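Local coordinates for protein peptidoglycan-binding domain 1 (Burkholderia, PDB 5NM7) that probably degrades bacterial cell-wall peptidoglycan as a phage endolysin, combining a peptidoglycan-binding domain with a large lysozyme-like catalytic domain, at residues L87-A93 / L228-W233; A96-E101 / Y250-L254; P113-Y117 / T176-Q182; I121-L126 / C171-A175. One frame throughout, in Å; residues are numbered along the deposited sequence.

Interaction 1 (L87-A93 / L228-W233)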
loop_
_atom_site.group_PDB
_atom_site.type_symbol
_atom_site.label_atom_id
_atom_site.label_comp_id
_atom_site.label_asym_id
_atom_site.label_seq_id
_atom_site.Cartn_x
_atom_site.Cartn_y
_atom_site.Cartn_z
ATOM N N LEU A 87 6.216 -12.839 8.545
ATOM C CA LEU A 87 7.443 -12.735 7.766
ATOM C C LEU A 87 8.706 -13.036 8.550
ATOM O O LEU A 87 9.749 -13.254 7.933
ATOM C CB LEU A 87 7.563 -11.322 7.163
ATOM C CG LEU A 87 6.492 -10.959 6.131
ATOM C CD1 LEU A 87 6.473 -9.468 5.932
ATOM C CD2 LEU A 87 6.759 -11.641 4.828
ATOM N N GLN A 88 8.613 -13.025 9.884
ATOM C CA GLN A 88 9.781 -13.059 10.775
ATOM C C GLN A 88 10.738 -11.918 10.422
ATOM O O GLN A 88 11.942 -12.097 10.218
ATOM C CB GLN A 88 10.474 -14.444 10.750
ATOM C CG GLN A 88 9.584 -15.564 11.250
ATOM C CD GLN A 88 9.351 -15.491 12.740
ATOM O OE1 GLN A 88 10.309 -15.541 13.531
ATOM N NE2 GLN A 88 8.096 -15.234 13.136
ATOM N N VAL A 89 10.150 -10.730 10.299
ATOM C CA VAL A 89 10.861 -9.503 9.972
ATOM C C VAL A 89 10.601 -8.554 11.145
ATOM O O VAL A 89 9.537 -8.569 11.760
ATOM C CB VAL A 89 10.346 -8.948 8.620
ATOM C CG1 VAL A 89 10.817 -7.519 8.364
ATOM C CG2 VAL A 89 10.761 -9.847 7.451
ATOM N N ASP A 90 11.609 -7.751 11.467
ATOM C CA ASP A 90 11.539 -6.765 12.514
ATOM C C ASP A 90 10.330 -5.841 12.204
ATOM O O ASP A 90 10.095 -5.473 11.055
ATOM C CB ASP A 90 12.897 -6.017 12.588
ATOM C CG ASP A 90 14.047 -6.872 13.245
ATOM O OD1 ASP A 90 13.800 -7.895 13.932
ATOM O OD2 ASP A 90 15.222 -6.489 13.085
ATOM N N LEU A 91 9.539 -5.546 13.216
ATOM C CA LEU A 91 8.321 -4.741 13.035
ATOM C C LEU A 91 8.650 -3.399 12.378
ATOM O O LEU A 91 7.925 -2.954 11.467
ATOM C CB LEU A 91 7.604 -4.507 14.365
ATOM C CG LEU A 91 6.410 -3.537 14.296
ATOM C CD1 LEU A 91 5.331 -4.053 13.345
ATOM C CD2 LEU A 91 5.837 -3.277 15.679
ATOM N N ALA A 92 9.764 -2.783 12.790
ATOM C CA ALA A 92 10.190 -1.518 12.198
ATOM C C ALA A 92 10.405 -1.641 10.693
ATOM O O ALA A 92 10.151 -0.702 9.936
ATOM C CB ALA A 92 11.453 -1.002 12.869
ATOM N N ALA A 93 10.910 -2.801 10.241
ATOM C CA ALA A 93 11.077 -3.023 8.818
ATOM C C ALA A 93 9.751 -3.128 8.080
ATOM O O ALA A 93 9.611 -2.616 6.954
ATOM C CB ALA A 93 11.947 -4.264 8.535
ATOM N N LEU A 228 14.616 -8.474 2.783
ATOM C CA LEU A 228 13.828 -7.754 3.725
ATOM C C LEU A 228 14.227 -8.043 5.163
ATOM O O LEU A 228 14.430 -7.139 5.971
ATOM C CB LEU A 228 12.339 -8.058 3.500
ATOM C CG LEU A 228 11.393 -7.308 4.428
ATOM C CD1 LEU A 228 11.602 -5.813 4.344
ATOM C CD2 LEU A 228 9.987 -7.690 4.051
ATOM N N ARG A 229 14.407 -9.321 5.480
ATOM C CA ARG A 229 14.770 -9.712 6.823
ATOM C C ARG A 229 16.074 -9.082 7.242
ATOM O O ARG A 229 16.203 -8.714 8.402
ATOM C CB ARG A 229 14.887 -11.228 6.936
ATOM C CG ARG A 229 13.531 -11.896 6.977
ATOM C CD ARG A 229 13.719 -13.396 7.038
ATOM N NE ARG A 229 12.463 -14.093 7.251
ATOM C CZ ARG A 229 12.306 -15.395 7.062
ATOM N NH1 ARG A 229 13.332 -16.151 6.654
ATOM N NH2 ARG A 229 11.135 -15.951 7.287
ATOM N N SER A 230 17.013 -8.987 6.302
ATOM C CA SER A 230 18.381 -8.532 6.583
ATOM C C SER A 230 18.514 -6.998 6.328
ATOM O O SER A 230 19.614 -6.448 6.372
ATOM C CB SER A 230 19.368 -9.422 5.808
ATOM O OG SER A 230 19.397 -9.148 4.402
ATOM N N LYS A 231 17.376 -6.338 6.078
ATOM C CA LYS A 231 17.297 -4.900 5.844
ATOM C C LYS A 231 18.211 -4.440 4.731
ATOM O O LYS A 231 18.896 -3.404 4.838
ATOM C CB LYS A 231 17.547 -4.125 7.136
ATOM C CG LYS A 231 16.618 -4.470 8.283
ATOM C CD LYS A 231 17.304 -5.427 9.260
ATOM C CE LYS A 231 16.963 -5.116 10.694
ATOM N NZ LYS A 231 17.662 -6.056 11.620
ATOM N N LYS A 232 18.300 -5.233 3.679
ATOM C CA LYS A 232 19.103 -4.893 2.509
ATOM C C LYS A 232 18.167 -4.102 1.603
ATOM O O LYS A 232 17.540 -4.629 0.673
ATOM C CB LYS A 232 19.643 -6.116 1.808
ATOM C CG LYS A 232 20.651 -6.911 2.612
ATOM C CD LYS A 232 21.203 -7.988 1.678
ATOM C CE LYS A 232 22.031 -9.057 2.314
ATOM N NZ LYS A 232 22.270 -8.847 3.737
ATOM N N TRP A 233 18.078 -2.812 1.872
ATOM C CA TRP A 233 16.975 -2.013 1.275
ATOM C C TRP A 233 17.093 -1.809 -0.197
ATOM O O TRP A 233 16.100 -1.901 -0.917
ATOM C CB TRP A 233 16.866 -0.687 1.981
ATOM C CG TRP A 233 16.570 -0.842 3.410
ATOM C CD1 TRP A 233 17.371 -0.454 4.436
ATOM C CD2 TRP A 233 15.414 -1.437 4.009
ATOM N NE1 TRP A 233 16.786 -0.750 5.624
ATOM C CE2 TRP A 233 15.589 -1.366 5.407
ATOM C CE3 TRP A 233 14.270 -2.029 3.510
ATOM C CZ2 TRP A 233 14.661 -1.863 6.311
ATOM C CZ3 TRP A 233 13.338 -2.533 4.418
ATOM C CH2 TRP A 233 13.533 -2.416 5.801
HETATM O O HOH W 1 14.200 -8.560 10.450
#
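Two helix ends, each closed by a Schellman motif, meet where Arg-229 reaches across to Leu-87: helix 77-87 stops at Gln-88 and helix 222-229 at Lys-231, the C-prime residues with positive phi. Leu-87 O takes two bonds from one guanidinium group, from NE of Arg-229 at 2.9 Å (N-H...O 155°) and from its NH2 at 3.1 Å. Because both nitrogens hold the one oxygen, the grip is side-on; the oxygen also lies in the guanidinium plane. An extended chain from CG to NE (chi2 178°) carries the charge this far, and arginine suits a helix C-terminus, whose carbonyls probably draw positive charge. Along that chain, Val-89 CG2 rests 3.5 Å from Arg-229 CG, while Val-89 CG1 meets Leu-228 CG at 4.0 Å; one methyl thus lies on the aliphatic stem of the arginine, the other on the leucine. A water accepts from Asp-90 N and donates to Arg-229 O, each at 2.9 Å, linking the two backbones. Nearer the surface, Lys-231 NZ makes a salt bridge of 2.9 Å to Asp-90 OD2. On the buried side Ala-93 CB, small enough to come close, meets the edge of the indole at Trp-233 CH2, 3.7 Å away. Helix 207-219 packs on Leu-87 from outside the pair. Two Schellman-terminated helices, each soon followed by another (91-101 and 233-241), thus pack together in the helix-rich part of the lysozyme-like domain.

Interaction 2 (A96-E101 / Y250-L254)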
loop_
_atom_site.group_PDB
_atom_site.type_symbol
_atom_site.label_atom_id
_atom_site.label_comp_id
_atom_site.label_asym_id
_atom_site.label_seq_id
_atom_site.Cartn_x
_atom_site.Cartn_y
_atom_site.Cartn_z
ATOM N N ALA A 96 8.338 0.329 7.867
ATOM C CA ALA A 96 9.013 1.016 6.773
ATOM C C ALA A 96 8.527 0.607 5.405
ATOM O O ALA A 96 8.267 1.416 4.575
ATOM C CB ALA A 96 10.518 0.807 6.871
ATOM N N VAL A 97 8.366 -0.696 5.166
ATOM C CA VAL A 97 7.817 -1.177 3.897
ATOM C C VAL A 97 6.413 -0.686 3.649
ATOM O O VAL A 97 6.070 -0.273 2.543
ATOM C CB VAL A 97 7.831 -2.703 3.818
ATOM C CG1 VAL A 97 7.083 -3.195 2.584
ATOM C CG2 VAL A 97 9.265 -3.145 3.698
ATOM N N ASN A 98 5.592 -0.758 4.671
ATOM C CA ASN A 98 4.227 -0.264 4.561
ATOM C C ASN A 98 4.195 1.213 4.221
ATOM O O ASN A 98 3.467 1.638 3.329
ATOM C CB ASN A 98 3.469 -0.517 5.836
ATOM C CG ASN A 98 2.007 -0.197 5.690
ATOM O OD1 ASN A 98 1.319 -0.754 4.831
ATOM N ND2 ASN A 98 1.525 0.719 6.504
ATOM N N GLU A 99 4.998 2.007 4.913
ATOM C CA GLU A 99 5.053 3.440 4.611
ATOM C C GLU A 99 5.487 3.763 3.201
ATOM O O GLU A 99 4.902 4.630 2.535
ATOM C CB GLU A 99 5.971 4.161 5.625
ATOM C CG GLU A 99 6.035 5.678 5.437
ATOM C CD GLU A 99 6.907 6.380 6.462
ATOM O OE1 GLU A 99 6.982 5.931 7.597
ATOM O OE2 GLU A 99 7.533 7.371 6.073
ATOM N N VAL A 100 6.532 3.096 2.733
ATOM C CA VAL A 100 7.127 3.445 1.468
ATOM C C VAL A 100 6.436 2.774 0.290
ATOM O O VAL A 100 6.264 3.399 -0.773
ATOM C CB VAL A 100 8.623 3.105 1.491
ATOM C CG1 VAL A 100 9.230 3.362 0.136
ATOM C CG2 VAL A 100 9.298 3.926 2.589
ATOM N N GLU A 101 6.061 1.504 0.453
ATOM C CA GLU A 101 5.611 0.684 -0.670
ATOM C C GLU A 101 4.105 0.639 -0.843
ATOM O O GLU A 101 3.650 0.369 -1.935
ATOM C CB GLU A 101 6.105 -0.736 -0.548
ATOM C CG GLU A 101 7.612 -0.836 -0.537
ATOM C CD GLU A 101 8.247 -0.571 -1.885
ATOM O OE1 GLU A 101 7.566 -0.210 -2.860
ATOM O OE2 GLU A 101 9.508 -0.751 -1.997
ATOM N N TYR A 250 13.256 4.594 -3.679
ATOM C CA TYR A 250 12.681 3.561 -2.825
ATOM C C TYR A 250 13.677 3.021 -1.797
ATOM O O TYR A 250 13.343 2.837 -0.650
ATOM C CB TYR A 250 12.114 2.403 -3.647
ATOM C CG TYR A 250 10.812 2.775 -4.324
ATOM C CD1 TYR A 250 9.681 2.917 -3.575
ATOM C CD2 TYR A 250 10.720 2.944 -5.700
ATOM C CE1 TYR A 250 8.477 3.263 -4.175
ATOM C CE2 TYR A 250 9.514 3.298 -6.317
ATOM C CZ TYR A 250 8.399 3.458 -5.529
ATOM O OH TYR A 250 7.180 3.822 -6.101
ATOM N N ASP A 251 14.888 2.772 -2.263
ATOM C CA ASP A 251 15.938 2.228 -1.406
ATOM C C ASP A 251 16.200 3.088 -0.190
ATOM O O ASP A 251 16.167 2.629 0.967
ATOM C CB ASP A 251 17.208 1.947 -2.199
ATOM C CG ASP A 251 17.778 3.194 -2.939
ATOM O OD1 ASP A 251 17.017 4.090 -3.401
ATOM O OD2 ASP A 251 19.002 3.240 -3.079
ATOM N N VAL A 252 16.438 4.381 -0.438
ATOM C CA VAL A 252 16.763 5.263 0.642
ATOM C C VAL A 252 15.561 5.640 1.465
ATOM O O VAL A 252 15.664 5.825 2.658
ATOM C CB VAL A 252 17.480 6.530 0.119
ATOM C CG1 VAL A 252 17.884 7.416 1.290
ATOM C CG2 VAL A 252 18.714 6.137 -0.672
ATOM N N LYS A 253 14.376 5.739 0.846
ATOM C CA LYS A 253 13.183 5.946 1.649
ATOM C C LYS A 253 12.925 4.815 2.628
ATOM O O LYS A 253 12.525 5.071 3.758
ATOM C CB LYS A 253 11.943 6.170 0.754
ATOM C CG LYS A 253 11.984 7.538 0.080
ATOM C CD LYS A 253 10.828 7.677 -0.897
ATOM C CE LYS A 253 10.746 9.108 -1.406
ATOM N NZ LYS A 253 9.838 9.159 -2.573
ATOM N N LEU A 254 13.133 3.572 2.190
ATOM C CA LEU A 254 13.001 2.426 3.067
ATOM C C LEU A 254 14.008 2.513 4.210
ATOM O O LEU A 254 13.633 2.363 5.365
ATOM C CB LEU A 254 13.211 1.105 2.319
ATOM C CG LEU A 254 12.029 0.709 1.423
ATOM C CD1 LEU A 254 12.454 -0.339 0.411
ATOM C CD2 LEU A 254 10.900 0.219 2.282
#
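The backbone bond from Glu-101 N to Val-97 O, 2.7 Å long, closes a helical turn that offers both residues to Leu-254 on the opposing helix. No hydrogen bond crosses between 96-101 and 250-254; the contact is knobs-into-holes packing of two helices whose segment axes come within 9.5 Å and run at 138° to each other, closer to antiparallel than to parallel. Leu-254 is the knob, sitting among Ala-96, Val-97, Val-100 and Glu-101. The fork at its CG parts the two methyls, which have different neighbours. CD2 enters the hole, 3.7 Å from Val-97 CA and 3.8 Å from Val-100 CB, where the small side chain of Ala-96 lets the backbones approach. CD1 instead lies 3.8 Å from Glu-101 OE2, an oxygen that accepts a hydrogen bond from Asn-241 in helix 233-241. The same helix supplies Trp-233 and Phe-236 against Leu-254, so the knob is enclosed by a third element. Val-100, branched at CB, divides its contacts too: CG2 sits 3.6 Å from Lys-253 O, whereas CG1 turns to the tyrosine. The bend of Glu-101 at chi2 (-72°) folds its carboxylate back beside the Tyr-250 ring; the two planes are only 9° apart, and the side chains cross obliquely, with Glu-101 OE1 3.8 Å from Tyr-250 CE1. The edge of the same ring lies against Val-100 CG1, 3.8 Å from Tyr-250 CD1.

Interaction 3 (P113-Y117 / T176-Q182)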
loop_
_atom_site.group_PDB
_atom_site.type_symbol
_atom_site.label_atom_id
_atom_site.label_comp_id
_atom_site.label_asym_id
_atom_site.label_seq_id
_atom_site.Cartn_x
_atom_site.Cartn_y
_atom_site.Cartn_z
ATOM N N PRO A 113 -11.352 -1.986 -4.740
ATOM C CA PRO A 113 -9.890 -1.888 -4.577
ATOM C C PRO A 113 -9.188 -1.082 -5.675
ATOM O O PRO A 113 -9.618 -1.047 -6.832
ATOM C CB PRO A 113 -9.431 -3.357 -4.573
ATOM C CG PRO A 113 -10.605 -4.184 -4.934
ATOM C CD PRO A 113 -11.844 -3.359 -4.919
ATOM N N VAL A 114 -8.064 -0.463 -5.323
ATOM C CA VAL A 114 -7.214 0.214 -6.287
ATOM C C VAL A 114 -6.597 -0.842 -7.207
ATOM O O VAL A 114 -6.160 -1.886 -6.728
ATOM C CB VAL A 114 -6.133 1.055 -5.575
ATOM C CG1 VAL A 114 -5.212 1.696 -6.591
ATOM C CG2 VAL A 114 -6.804 2.143 -4.737
ATOM N N ILE A 115 -6.662 -0.590 -8.503
ATOM C CA ILE A 115 -6.176 -1.535 -9.519
ATOM C C ILE A 115 -5.390 -0.844 -10.580
ATOM O O ILE A 115 -5.508 0.365 -10.793
ATOM C CB ILE A 115 -7.322 -2.341 -10.196
ATOM C CG1 ILE A 115 -8.363 -1.405 -10.803
ATOM C CG2 ILE A 115 -7.957 -3.290 -9.223
ATOM C CD1 ILE A 115 -9.211 -2.067 -11.836
ATOM N N LEU A 116 -4.577 -1.633 -11.288
ATOM C CA LEU A 116 -3.980 -1.210 -12.534
ATOM C C LEU A 116 -3.971 -2.396 -13.460
ATOM O O LEU A 116 -3.420 -3.459 -13.133
ATOM C CB LEU A 116 -2.554 -0.670 -12.358
ATOM C CG LEU A 116 -1.996 0.123 -13.541
ATOM C CD1 LEU A 116 -2.719 1.463 -13.664
ATOM C CD2 LEU A 116 -0.503 0.373 -13.360
ATOM N N TYR A 117 -4.642 -2.243 -14.594
ATOM C CA TYR A 117 -4.737 -3.302 -15.573
ATOM C C TYR A 117 -3.548 -3.235 -16.550
ATOM O O TYR A 117 -3.171 -2.144 -16.975
ATOM C CB TYR A 117 -6.082 -3.178 -16.295
ATOM C CG TYR A 117 -6.177 -4.083 -17.500
ATOM C CD1 TYR A 117 -5.930 -3.589 -18.756
ATOM C CD2 TYR A 117 -6.459 -5.439 -17.355
ATOM C CE1 TYR A 117 -5.968 -4.399 -19.867
ATOM C CE2 TYR A 117 -6.500 -6.261 -18.457
ATOM C CZ TYR A 117 -6.267 -5.725 -19.709
ATOM O OH TYR A 117 -6.290 -6.522 -20.839
ATOM N N THR A 176 -4.200 -7.911 -13.742
ATOM C CA THR A 176 -4.461 -6.684 -13.006
ATOM C C THR A 176 -3.720 -6.740 -11.672
ATOM O O THR A 176 -3.631 -7.803 -11.066
ATOM C CB THR A 176 -5.968 -6.519 -12.805
ATOM O OG1 THR A 176 -6.567 -6.445 -14.096
ATOM C CG2 THR A 176 -6.289 -5.237 -12.036
ATOM N N SER A 177 -3.198 -5.598 -11.233
ATOM C CA SER A 177 -2.653 -5.486 -9.862
ATOM C C SER A 177 -3.665 -4.962 -8.880
ATOM O O SER A 177 -4.426 -4.036 -9.205
ATOM C CB SER A 177 -1.410 -4.597 -9.856
ATOM O OG SER A 177 -1.648 -3.356 -10.500
ATOM N N TRP A 178 -3.647 -5.468 -7.656
ATOM C CA TRP A 178 -4.727 -5.240 -6.698
ATOM C C TRP A 178 -4.268 -4.713 -5.389
ATOM O O TRP A 178 -3.301 -5.198 -4.816
ATOM C CB TRP A 178 -5.432 -6.566 -6.424
ATOM C CG TRP A 178 -6.055 -7.094 -7.655
ATOM C CD1 TRP A 178 -5.472 -7.862 -8.627
ATOM C CD2 TRP A 178 -7.385 -6.867 -8.078
ATOM N NE1 TRP A 178 -6.340 -8.102 -9.630
ATOM C CE2 TRP A 178 -7.529 -7.489 -9.332
ATOM C CE3 TRP A 178 -8.459 -6.164 -7.531
ATOM C CZ2 TRP A 178 -8.720 -7.482 -10.036
ATOM C CZ3 TRP A 178 -9.633 -6.141 -8.240
ATOM C CH2 TRP A 178 -9.755 -6.779 -9.478
ATOM N N GLY A 179 -4.994 -3.712 -4.901
ATOM C CA GLY A 179 -4.898 -3.248 -3.536
ATOM C C GLY A 179 -3.660 -2.412 -3.255
ATOM O O GLY A 179 -2.970 -1.964 -4.167
ATOM N N ALA A 180 -3.455 -2.184 -1.959
ATOM C CA ALA A 180 -2.494 -1.223 -1.449
ATOM C C ALA A 180 -1.075 -1.561 -1.889
ATOM O O ALA A 180 -0.269 -0.651 -2.106
ATOM C CB ALA A 180 -2.552 -1.178 0.066
ATOM N N PHE A 181 -0.789 -2.868 -2.083
ATOM C CA PHE A 181 0.539 -3.302 -2.564
ATOM C C PHE A 181 0.603 -3.727 -4.016
ATOM O O PHE A 181 1.625 -4.194 -4.486
ATOM C CB PHE A 181 1.071 -4.400 -1.629
ATOM C CG PHE A 181 1.314 -3.897 -0.264
ATOM C CD1 PHE A 181 2.522 -3.285 0.070
ATOM C CD2 PHE A 181 0.324 -3.920 0.675
ATOM C CE1 PHE A 181 2.711 -2.754 1.319
ATOM C CE2 PHE A 181 0.541 -3.418 1.939
ATOM C CZ PHE A 181 1.726 -2.801 2.254
ATOM N N GLN A 182 -0.500 -3.552 -4.747
ATOM C CA GLN A 182 -0.532 -3.770 -6.174
ATOM C C GLN A 182 0.049 -5.132 -6.575
ATOM O O GLN A 182 0.973 -5.219 -7.403
ATOM C CB GLN A 182 0.100 -2.582 -6.901
ATOM C CG GLN A 182 -0.754 -1.332 -6.790
ATOM C CD GLN A 182 -2.031 -1.451 -7.614
ATOM O OE1 GLN A 182 -1.972 -1.352 -8.834
ATOM N NE2 GLN A 182 -3.144 -1.707 -6.972
#
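Leu-116 and Ser-177 form the hydrogen-bonded pair of a short antiparallel sheet: Ser-177 N gives to Leu-116 O at 2.9 Å, nearly straight at 169°, and Leu-116 N gives to Ser-177 O at 3.2 Å, in the carbonyl plane on a lone pair. The pairing continues past the strand end, where Gly-179 N donates to Val-114 O at 2.8 Å. Glycine suits this place because its phi is positive, and a type I turn follows from it to Gln-182. Gln-182 then folds back, its chain bent at chi2 (-71°), and its amide serves three partners. NE2 donates almost linearly to Gly-179 O (2.8 Å, 174°), which also accepts from Gln-182 N, and makes a weak bond to Val-114 O at 3.0 Å. OE1 accepts from Ser-177 OG at 2.6 Å, the hydroxyl standing above the plane of the amide carbonyl. A glutamine, with donor and acceptor side by side, can thus tie the turn to Ser-177 of one strand and, weakly, to Val-114 just before the other.

On the face bearing Ile-115, Tyr-117, Thr-176 and Trp-178, packing takes over. Ile-115 CG2 makes a CH-pi contact 3.6 Å from the centroid of the six-membered ring of Trp-178, over its face, while Pro-113 CG touches the ring edge, 3.9 Å from Trp-178 CE3. The polar ends here find partners beyond the strands: Thr-176 OG1 bonds to Ala-172 O, Tyr-117 OH to Leu-143 O and Trp-178 NE1 probably to Leu-173 O. A three-stranded antiparallel sheet set among helices, completed here by strand 183-184, is consistent with the small sheet of lysozyme-like folds.

Interaction 4 (I121-L126 / C171-A175)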
loop_
_atom_site.group_PDB
_atom_site.type_symbol
_atom_site.label_atom_id
_atom_site.label_comp_id
_atom_site.label_asym_id
_atom_site.label_seq_id
_atom_site.Cartn_x
_atom_site.Cartn_y
_atom_site.Cartn_z
ATOM N N ILE A 121 0.463 -8.059 -19.820
ATOM C CA ILE A 121 0.248 -9.280 -19.088
ATOM C C ILE A 121 -1.011 -9.995 -19.585
ATOM O O ILE A 121 -1.061 -11.235 -19.603
ATOM C CB ILE A 121 0.170 -9.038 -17.558
ATOM C CG1 ILE A 121 1.437 -8.323 -17.051
ATOM C CG2 ILE A 121 -0.028 -10.335 -16.804
ATOM C CD1 ILE A 121 2.742 -9.051 -17.349
ATOM N N MET A 122 -2.056 -9.241 -19.944
ATOM C CA MET A 122 -3.244 -9.873 -20.542
ATOM C C MET A 122 -2.833 -10.659 -21.795
ATOM O O MET A 122 -3.193 -11.833 -21.931
ATOM C CB MET A 122 -4.301 -8.849 -20.936
ATOM C CG MET A 122 -5.593 -9.482 -21.472
ATOM S SD MET A 122 -6.485 -10.377 -20.225
ATOM C CE MET A 122 -8.110 -10.499 -20.988
ATOM N N TYR A 123 -2.081 -10.005 -22.666
ATOM C CA TYR A 123 -1.504 -10.636 -23.852
ATOM C C TYR A 123 -0.842 -11.980 -23.492
ATOM O O TYR A 123 -1.126 -13.029 -24.091
ATOM C CB TYR A 123 -0.485 -9.692 -24.497
ATOM C CG TYR A 123 0.153 -10.259 -25.743
ATOM C CD1 TYR A 123 -0.578 -10.384 -26.936
ATOM C CD2 TYR A 123 1.475 -10.702 -25.732
ATOM C CE1 TYR A 123 -0.006 -10.914 -28.087
ATOM C CE2 TYR A 123 2.057 -11.231 -26.880
ATOM C CZ TYR A 123 1.315 -11.333 -28.049
ATOM O OH TYR A 123 1.889 -11.857 -29.186
ATOM N N ARG A 124 -0.014 -11.938 -22.459
ATOM C CA ARG A 124 0.711 -13.101 -21.986
ATOM C C ARG A 124 -0.210 -14.217 -21.458
ATOM O O ARG A 124 0.006 -15.401 -21.751
ATOM C CB ARG A 124 1.667 -12.642 -20.882
ATOM C CG ARG A 124 2.947 -13.409 -20.745
ATOM C CD ARG A 124 3.855 -12.736 -19.706
ATOM N NE ARG A 124 4.586 -13.811 -19.056
ATOM C CZ ARG A 124 5.654 -14.439 -19.560
ATOM N NH1 ARG A 124 6.211 -14.058 -20.709
ATOM N NH2 ARG A 124 6.193 -15.447 -18.880
ATOM N N GLN A 125 -1.229 -13.851 -20.682
ATOM C CA GLN A 125 -2.117 -14.825 -20.064
ATOM C C GLN A 125 -3.050 -15.485 -21.082
ATOM O O GLN A 125 -3.410 -16.670 -20.923
ATOM C CB GLN A 125 -2.934 -14.207 -18.911
ATOM C CG GLN A 125 -2.084 -13.684 -17.764
ATOM C CD GLN A 125 -1.166 -14.749 -17.168
ATOM O OE1 GLN A 125 0.022 -14.801 -17.488
ATOM N NE2 GLN A 125 -1.724 -15.612 -16.330
ATOM N N LEU A 126 -3.430 -14.728 -22.107
ATOM C CA LEU A 126 -4.245 -15.249 -23.206
ATOM C C LEU A 126 -3.458 -16.278 -24.048
ATOM O O LEU A 126 -3.997 -17.336 -24.397
ATOM C CB LEU A 126 -4.746 -14.110 -24.101
ATOM C CG LEU A 126 -5.783 -13.167 -23.494
ATOM C CD1 LEU A 126 -5.914 -11.875 -24.296
ATOM C CD2 LEU A 126 -7.120 -13.855 -23.364
ATOM N N CYS A 171 -8.307 -14.366 -17.055
ATOM C CA CYS A 171 -7.095 -13.734 -17.568
ATOM C C CYS A 171 -6.998 -12.249 -17.221
ATOM O O CYS A 171 -5.924 -11.739 -16.844
ATOM C CB CYS A 171 -6.975 -13.930 -19.069
ATOM S SG CYS A 171 -6.490 -15.641 -19.484
ATOM N N ALA A 172 -8.131 -11.561 -17.348
ATOM C CA ALA A 172 -8.157 -10.122 -17.066
ATOM C C ALA A 172 -7.807 -9.837 -15.602
ATOM O O ALA A 172 -7.051 -8.898 -15.343
ATOM C CB ALA A 172 -9.526 -9.523 -17.390
ATOM N N LEU A 173 -8.338 -10.634 -14.676
ATOM C CA LEU A 173 -8.051 -10.467 -13.235
ATOM C C LEU A 173 -6.598 -10.794 -12.956
ATOM O O LEU A 173 -5.945 -10.104 -12.179
ATOM C CB LEU A 173 -8.954 -11.324 -12.387
ATOM C CG LEU A 173 -10.480 -11.062 -12.517
ATOM C CD1 LEU A 173 -11.253 -12.097 -11.725
ATOM C CD2 LEU A 173 -10.902 -9.662 -12.108
ATOM N N GLU A 174 -6.096 -11.835 -13.613
ATOM C CA GLU A 174 -4.656 -12.179 -13.537
ATOM C C GLU A 174 -3.708 -11.083 -14.045
ATOM O O GLU A 174 -2.595 -10.925 -13.514
ATOM C CB GLU A 174 -4.408 -13.515 -14.280
ATOM C CG GLU A 174 -4.983 -14.706 -13.542
ATOM C CD GLU A 174 -4.752 -16.024 -14.287
ATOM O OE1 GLU A 174 -4.412 -15.979 -15.477
ATOM O OE2 GLU A 174 -4.882 -17.062 -13.639
ATOM N N ALA A 175 -4.148 -10.306 -15.041
ATOM C CA ALA A 175 -3.408 -9.234 -15.644
ATOM C C ALA A 175 -3.646 -7.885 -14.940
ATOM O O ALA A 175 -3.277 -6.837 -15.497
ATOM C CB ALA A 175 -3.819 -9.085 -17.086
#
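Cys-171 opens the contact between helix 119-128, which follows strand 115-117, and helix 169-174, which leads into strand 176-178. Its CB points toward the first helix, 3.8 Å from Met-122 SD, and SG settles 3.6 Å from Gln-125 O, so a compact, polarisable side chain packs against both residues. Ala-172 comes next. The long, flexible methionine, leaving the backbone with CG anti to N (chi1 -176°) and bending at chi2, brings SD and CE alongside it, CE lying 4.0 Å from Ala-172 CB; helix 156-167 backs the alanine. Glu-174 then supplies the polar link: Gln-125 NE2 donates to its OE1 at 2.8 Å with an angle of 160°. The carboxylate oxygen lies in the amide plane of Gln-125, yet the donor arrives from above the carboxylate plane, the two planes standing at 64° to each other. The other oxygen, OE2, is bonded to Trp-188 NE1. At Ala-175, where the helix ends, the lone methyl lets the chains draw together: CB is 3.4 Å from Met-122 N. Sulfur and methyl groups thus provide close apolar contact, while hydrogen bonds to both oxygens probably restrain the rotation of the Glu-174 carboxylate.

How the interactions relate
All four contacts lie in the N-acetylmuramidase region, and they close loops nested along the chain: interaction 4 inside interaction 3, and that inside both 1 and 2, whose segments alternate. Interactions 1 and 2 share helix 91-101, have centres 11 Å apart and touch through Trp-233 on Leu-254 and Leu-228 on Val-97, forming one helical core. Interactions 3 and 4, centres 14 Å apart, lie on consecutive elements: strand 115-117 runs into helix 119-128, and helix 169-174 into strand 176-178, with Tyr-117 against Met-122. Phe-181, packed on Asn-98, connects the sheet to that core, while interactions 1 and 4 lie 32 Å apart, centre to centre. Together they span a helical part and a sheet-bearing part, as expected of a lysozyme-like enzyme.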